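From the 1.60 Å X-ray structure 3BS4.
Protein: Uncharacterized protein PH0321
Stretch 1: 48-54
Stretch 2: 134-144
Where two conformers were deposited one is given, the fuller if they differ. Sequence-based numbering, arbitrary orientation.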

ATOM      1  N   SER A  48     -11.734  10.003  -5.492  1.00 23.71           N
ATOM      2  CA  SER A  48     -12.003  11.209  -4.717  0.50 23.97           C
ATOM      3  C   SER A  48     -10.976  12.319  -4.986  1.00 23.61           C
ATOM      4  O   SER A  48     -10.859  13.279  -4.213  1.00 24.37           O
ATOM      5  CB  SER A  48     -12.068  10.872  -3.226  0.50 23.86           C
ATOM      6  OG  SER A  48     -13.136   9.984  -2.971  0.50 24.24           O
ATOM      7  N   ASP A  49     -10.230  12.172  -6.078  1.00 23.64           N
ATOM      8  CA  ASP A  49      -9.273  13.178  -6.570  1.00 23.86           C
ATOM      9  C   ASP A  49      -8.105  13.472  -5.623  1.00 23.36           C
ATOM     10  O   ASP A  49      -7.677  14.611  -5.489  1.00 24.77           O
ATOM     11  CB  ASP A  49      -9.998  14.485  -6.961  1.00 24.57           C
ATOM     12  CG  ASP A  49      -9.170  15.368  -7.884  1.00 25.97           C
ATOM     13  OD1 ASP A  49      -8.604  14.851  -8.871  1.00 30.03           O
ATOM     14  OD2 ASP A  49      -9.102  16.593  -7.635  1.00 27.99           O
ATOM     15  N   ASN A  50      -7.597  12.442  -4.952  1.00 21.99           N
ATOM     16  CA  ASN A  50      -6.395  12.597  -4.139  1.00 20.68           C
ATOM     17  C   ASN A  50      -5.174  12.218  -4.950  1.00 19.86           C
ATOM     18  O   ASN A  50      -5.310  11.721  -6.061  1.00 21.55           O
ATOM     19  CB  ASN A  50      -6.510  11.719  -2.886  1.00 20.86           C
ATOM     20  CG  ASN A  50      -7.569  12.230  -1.950  1.00 22.52           C
ATOM     21  OD1 ASN A  50      -7.420  13.299  -1.371  1.00 25.15           O
ATOM     22  ND2 ASN A  50      -8.665  11.482  -1.816  1.00 26.14           N
ATOM     23  N   LEU A  51      -3.989  12.468  -4.402  1.00 18.67           N
ATOM     24  CA  LEU A  51      -2.759  12.038  -5.054  1.00 18.19           C
ATOM     25  C   LEU A  51      -2.365  10.672  -4.513  1.00 18.23           C
ATOM     26  O   LEU A  51      -2.483  10.440  -3.319  1.00 17.91           O
ATOM     27  CB  LEU A  51      -1.645  13.035  -4.794  1.00 18.42           C
ATOM     28  CG  LEU A  51      -1.928  14.471  -5.268  1.00 18.32           C
ATOM     29  CD1 LEU A  51      -0.732  15.328  -4.931  1.00 19.81           C
ATOM     30  CD2 LEU A  51      -2.275  14.538  -6.752  1.00 22.07           C
ATOM     31  N   VAL A  52      -1.925   9.783  -5.395  1.00 17.91           N
ATOM     32  CA  VAL A  52      -1.595   8.424  -4.972  1.00 17.59           C
ATOM     33  C   VAL A  52      -0.279   8.034  -5.597  1.00 17.93           C
ATOM     34  O   VAL A  52      -0.083   8.229  -6.795  1.00 17.98           O
ATOM     35  CB  VAL A  52      -2.711   7.451  -5.388  1.00 17.66           C
ATOM     36  CG1 VAL A  52      -2.301   5.992  -5.121  1.00 20.39           C
ATOM     37  CG2 VAL A  52      -4.022   7.794  -4.649  1.00 17.81           C
ATOM     38  N   GLY A  53       0.625   7.497  -4.782  1.00 17.43           N
ATOM     39  CA  GLY A  53       1.854   6.906  -5.296  1.00 16.96           C
ATOM     40  C   GLY A  53       1.759   5.421  -5.001  1.00 17.59           C
ATOM     41  O   GLY A  53       1.353   5.052  -3.896  1.00 17.98           O
ATOM     42  N   MET A  54       2.091   4.589  -5.983  1.00 16.94           N
ATOM     43  CA  MET A  54       2.076   3.131  -5.797  1.00 18.06           C
ATOM     44  C   MET A  54       3.474   2.568  -6.005  1.00 17.26           C
ATOM     45  O   MET A  54       4.119   2.853  -7.022  1.00 17.56           O
ATOM     46  CB  MET A  54       1.130   2.483  -6.813  1.00 17.77           C
ATOM     47  CG  MET A  54       0.964   0.981  -6.639  1.00 19.77           C
ATOM     48  SD  MET A  54       0.002   0.293  -8.014  1.00 24.61           S
ATOM     49  CE  MET A  54      -1.286   1.582  -8.105  1.00 13.01           C
ATOM     50  N   ASN A 134       1.220  22.512  -8.347  1.00 18.12           N
ATOM     51  CA  ASN A 134       0.398  22.889  -7.175  1.00 19.03           C
ATOM     52  C   ASN A 134      -0.723  21.888  -6.893  1.00 19.34           C
ATOM     53  O   ASN A 134      -1.841  22.255  -6.500  1.00 19.16           O
ATOM     54  CB  ASN A 134      -0.165  24.326  -7.290  1.00 19.01           C
ATOM     55  CG  ASN A 134      -0.696  24.842  -5.966  1.00 21.18           C
ATOM     56  OD1 ASN A 134      -0.018  24.753  -4.936  1.00 26.28           O
ATOM     57  ND2 ASN A 134      -1.916  25.359  -5.976  1.00 21.98           N
ATOM     58  N   LEU A 135      -0.415  20.608  -7.089  1.00 18.83           N
ATOM     59  CA  LEU A 135      -1.442  19.592  -6.972  1.00 19.34           C
ATOM     60  C   LEU A 135      -1.643  19.109  -5.543  1.00 19.18           C
ATOM     61  O   LEU A 135      -2.631  18.435  -5.286  1.00 19.12           O
ATOM     62  CB  LEU A 135      -1.190  18.412  -7.919  1.00 19.19           C
ATOM     63  CG  LEU A 135      -1.423  18.725  -9.402  1.00 20.21           C
ATOM     64  CD1 LEU A 135      -0.952  17.577 -10.274  1.00 21.32           C
ATOM     65  CD2 LEU A 135      -2.903  19.048  -9.675  1.00 23.32           C
ATOM     66  N   PHE A 136      -0.741  19.438  -4.619  1.00 19.77           N
ATOM     67  CA  PHE A 136      -0.980  19.059  -3.219  1.00 21.18           C
ATOM     68  C   PHE A 136      -2.137  19.847  -2.613  1.00 22.73           C
ATOM     69  O   PHE A 136      -2.845  19.357  -1.734  1.00 22.69           O
ATOM     70  CB  PHE A 136       0.252  19.249  -2.343  1.00 20.98           C
ATOM     71  CG  PHE A 136       1.371  18.280  -2.617  1.00 20.17           C
ATOM     72  CD1 PHE A 136       1.330  16.970  -2.114  1.00 21.16           C
ATOM     73  CD2 PHE A 136       2.493  18.685  -3.314  1.00 19.29           C
ATOM     74  CE1 PHE A 136       2.396  16.094  -2.337  1.00 21.23           C
ATOM     75  CE2 PHE A 136       3.557  17.820  -3.534  1.00 21.79           C
ATOM     76  CZ  PHE A 136       3.502  16.522  -3.045  1.00 20.51           C
ATOM     77  N   GLU A 137      -2.331  21.073  -3.100  1.00 24.08           N
ATOM     78  CA  GLU A 137      -3.357  21.959  -2.562  1.00 25.81           C
ATOM     79  C   GLU A 137      -4.746  21.335  -2.598  1.00 24.66           C
ATOM     80  O   GLU A 137      -5.233  20.974  -3.657  1.00 24.99           O
ATOM     81  CB  GLU A 137      -3.338  23.281  -3.328  1.00 27.15           C
ATOM     82  CG  GLU A 137      -4.614  24.111  -3.194  1.00 32.19           C
ATOM     83  CD  GLU A 137      -4.823  24.649  -1.792  1.00 38.18           C
ATOM     84  OE1 GLU A 137      -3.835  25.122  -1.179  1.00 41.05           O
ATOM     85  OE2 GLU A 137      -5.983  24.602  -1.309  1.00 42.04           O
ATOM     86  N   GLY A 138      -5.360  21.201  -1.420  1.00 25.07           N
ATOM     87  CA  GLY A 138      -6.718  20.667  -1.291  1.00 24.93           C
ATOM     88  C   GLY A 138      -6.818  19.159  -1.464  1.00 25.13           C
ATOM     89  O   GLY A 138      -7.918  18.609  -1.525  1.00 26.61           O
ATOM     90  N   ARG A 139      -5.662  18.497  -1.541  1.00 24.04           N
ATOM     91  CA  ARG A 139      -5.601  17.045  -1.720  1.00 23.76           C
ATOM     92  C   ARG A 139      -4.843  16.389  -0.591  1.00 23.13           C
ATOM     93  O   ARG A 139      -4.065  17.034   0.119  1.00 23.95           O
ATOM     94  CB  ARG A 139      -4.932  16.679  -3.046  1.00 23.23           C
ATOM     95  CG  ARG A 139      -5.801  16.979  -4.222  1.00 24.27           C
ATOM     96  CD  ARG A 139      -5.201  16.506  -5.526  1.00 23.44           C
ATOM     97  NE  ARG A 139      -6.086  16.890  -6.617  1.00 23.38           N
ATOM     98  CZ  ARG A 139      -6.038  18.069  -7.231  1.00 25.49           C
ATOM     99  NH1 ARG A 139      -5.104  18.955  -6.896  1.00 24.15           N
ATOM    100  NH2 ARG A 139      -6.918  18.353  -8.194  1.00 26.24           N
ATOM    101  N   GLU A 140      -5.125  15.102  -0.398  1.00 22.22           N
ATOM    102  CA  GLU A 140      -4.292  14.256   0.440  1.00 22.14           C
ATOM    103  C   GLU A 140      -3.404  13.384  -0.447  1.00 20.38           C
ATOM    104  O   GLU A 140      -3.774  13.055  -1.574  1.00 20.05           O
ATOM    105  CB  GLU A 140      -5.153  13.389   1.362  1.00 22.38           C
ATOM    106  CG  GLU A 140      -5.796  14.160   2.506  1.00 26.10           C
ATOM    107  CD  GLU A 140      -4.792  14.769   3.471  1.00 29.13           C
ATOM    108  OE1 GLU A 140      -3.665  14.235   3.625  1.00 30.83           O
ATOM    109  OE2 GLU A 140      -5.135  15.801   4.096  1.00 31.67           O
ATOM    110  N   LEU A 141      -2.223  13.039   0.076  1.00 20.54           N
ATOM    111  CA  LEU A 141      -1.304  12.118  -0.592  1.00 19.99           C
ATOM    112  C   LEU A 141      -1.339  10.772   0.113  1.00 18.53           C
ATOM    113  O   LEU A 141      -1.213  10.692   1.342  1.00 18.12           O
ATOM    114  CB  LEU A 141       0.132  12.658  -0.589  1.00 20.40           C
ATOM    115  CG  LEU A 141       1.237  11.753  -1.151  1.00 21.18           C
ATOM    116  CD1 LEU A 141       1.027  11.419  -2.634  1.00 22.05           C
ATOM    117  CD2 LEU A 141       2.617  12.383  -0.913  1.00 21.70           C
ATOM    118  N   TYR A 142      -1.523   9.726  -0.677  1.00 17.70           N
ATOM    119  CA  TYR A 142      -1.517   8.366  -0.138  1.00 18.18           C
ATOM    120  C   TYR A 142      -0.467   7.565  -0.864  1.00 17.77           C
ATOM    121  O   TYR A 142      -0.256   7.777  -2.050  1.00 18.82           O
ATOM    122  CB  TYR A 142      -2.870   7.700  -0.360  1.00 18.74           C
ATOM    123  CG  TYR A 142      -3.968   8.353   0.423  1.00 18.87           C
ATOM    124  CD1 TYR A 142      -4.184   8.019   1.758  1.00 17.94           C
ATOM    125  CD2 TYR A 142      -4.795   9.321  -0.165  1.00 18.92           C
ATOM    126  CE1 TYR A 142      -5.210   8.633   2.499  1.00 18.30           C
ATOM    127  CE2 TYR A 142      -5.801   9.936   0.567  1.00 18.59           C
ATOM    128  CZ  TYR A 142      -6.011   9.589   1.885  1.00 19.14           C
ATOM    129  OH  TYR A 142      -7.030  10.185   2.602  1.00 21.91           O
ATOM    130  N   GLY A 143       0.175   6.635  -0.157  1.00 16.51           N
ATOM    131  CA  GLY A 143       1.063   5.660  -0.803  1.00 16.03           C
ATOM    132  C   GLY A 143       0.532   4.262  -0.576  1.00 14.80           C
ATOM    133  O   GLY A 143      -0.105   3.981   0.455  1.00 15.12           O
ATOM    134  N   PHE A 144       0.764   3.399  -1.562  1.00 14.15           N
ATOM    135  CA  PHE A 144       0.395   1.978  -1.452  1.00 14.12           C
ATOM    136  C   PHE A 144       1.564   1.139  -1.889  1.00 14.77           C
ATOM    137  O   PHE A 144       2.100   1.391  -2.974  1.00 15.12           O
ATOM    138  CB  PHE A 144      -0.803   1.675  -2.352  1.00 15.44           C
ATOM    139  CG  PHE A 144      -2.071   2.348  -1.899  1.00 15.38           C
ATOM    140  CD1 PHE A 144      -3.003   1.649  -1.146  1.00 16.85           C
ATOM    141  CD2 PHE A 144      -2.320   3.691  -2.196  1.00 16.43           C
ATOM    142  CE1 PHE A 144      -4.168   2.262  -0.691  1.00 17.89           C
ATOM    143  CE2 PHE A 144      -3.496   4.320  -1.742  1.00 16.79           C
ATOM    144  CZ  PHE A 144      -4.417   3.602  -0.993  1.00 17.89           C
TER
HETATM  145  O   HOH W   1      -8.558  12.144   1.686  1.00 36.19           O

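The strongest polar contact between the two stretches is the salt bridge between Asp49 and Arg139. Asp49 OD2 lies 2.9 Å from Arg139 NH2, near the plane of the guanidinium, so that charge pairing and a hydrogen bond coincide. Arg139 NE adds two weak bonds, to Asp49 OD2 at 3.2 Å and to the backbone Asp49 O at 3.0 Å. The third nitrogen turns back on its own stretch, with Arg139 NH1 donating to Leu135 O at 3.0 Å, which ties the arginine to the loop preceding it. That loop includes a type II turn from Phe136 to Arg139, closed by Arg139 N to Phe136 O at 3.0 Å.

Beside the salt bridge, the Asn50 side chain takes the place of a backbone acceptor: Glu140 N donates to Asn50 OD1 at 3.1 Å. From here the chains run as parallel strands, Leu51 to Met54 pairing in register with Leu141 to Phe144. The ladder alternates direction, as parallel pairing requires: Leu51 N to Glu140 O, Tyr142 N to Leu51 O, Gly53 N to Tyr142 O and Phe144 N to Gly53 O, each 2.9 Å. CA-H...O contacts reinforce it, the shortest from Gly143 CA to Gly53 O at 3.2 Å.

Packing differs on the two faces. Leu51 and Leu141 share one, with Leu51 CB 3.8 Å from Leu141 CD1. Leu51 also reaches the loop, its CD1 3.9 Å from Phe136 CD1 and its CD2 3.7 Å from Arg139 CD, so the aliphatic part of the arginine contributes to the apolar contact. Gly53 and Gly143 follow on this face without side chains. Val52, Met54, Tyr142 and Phe144 occupy the other, where Val52 CG1 packs obliquely against the Phe144 ring, 3.7 Å from CD2.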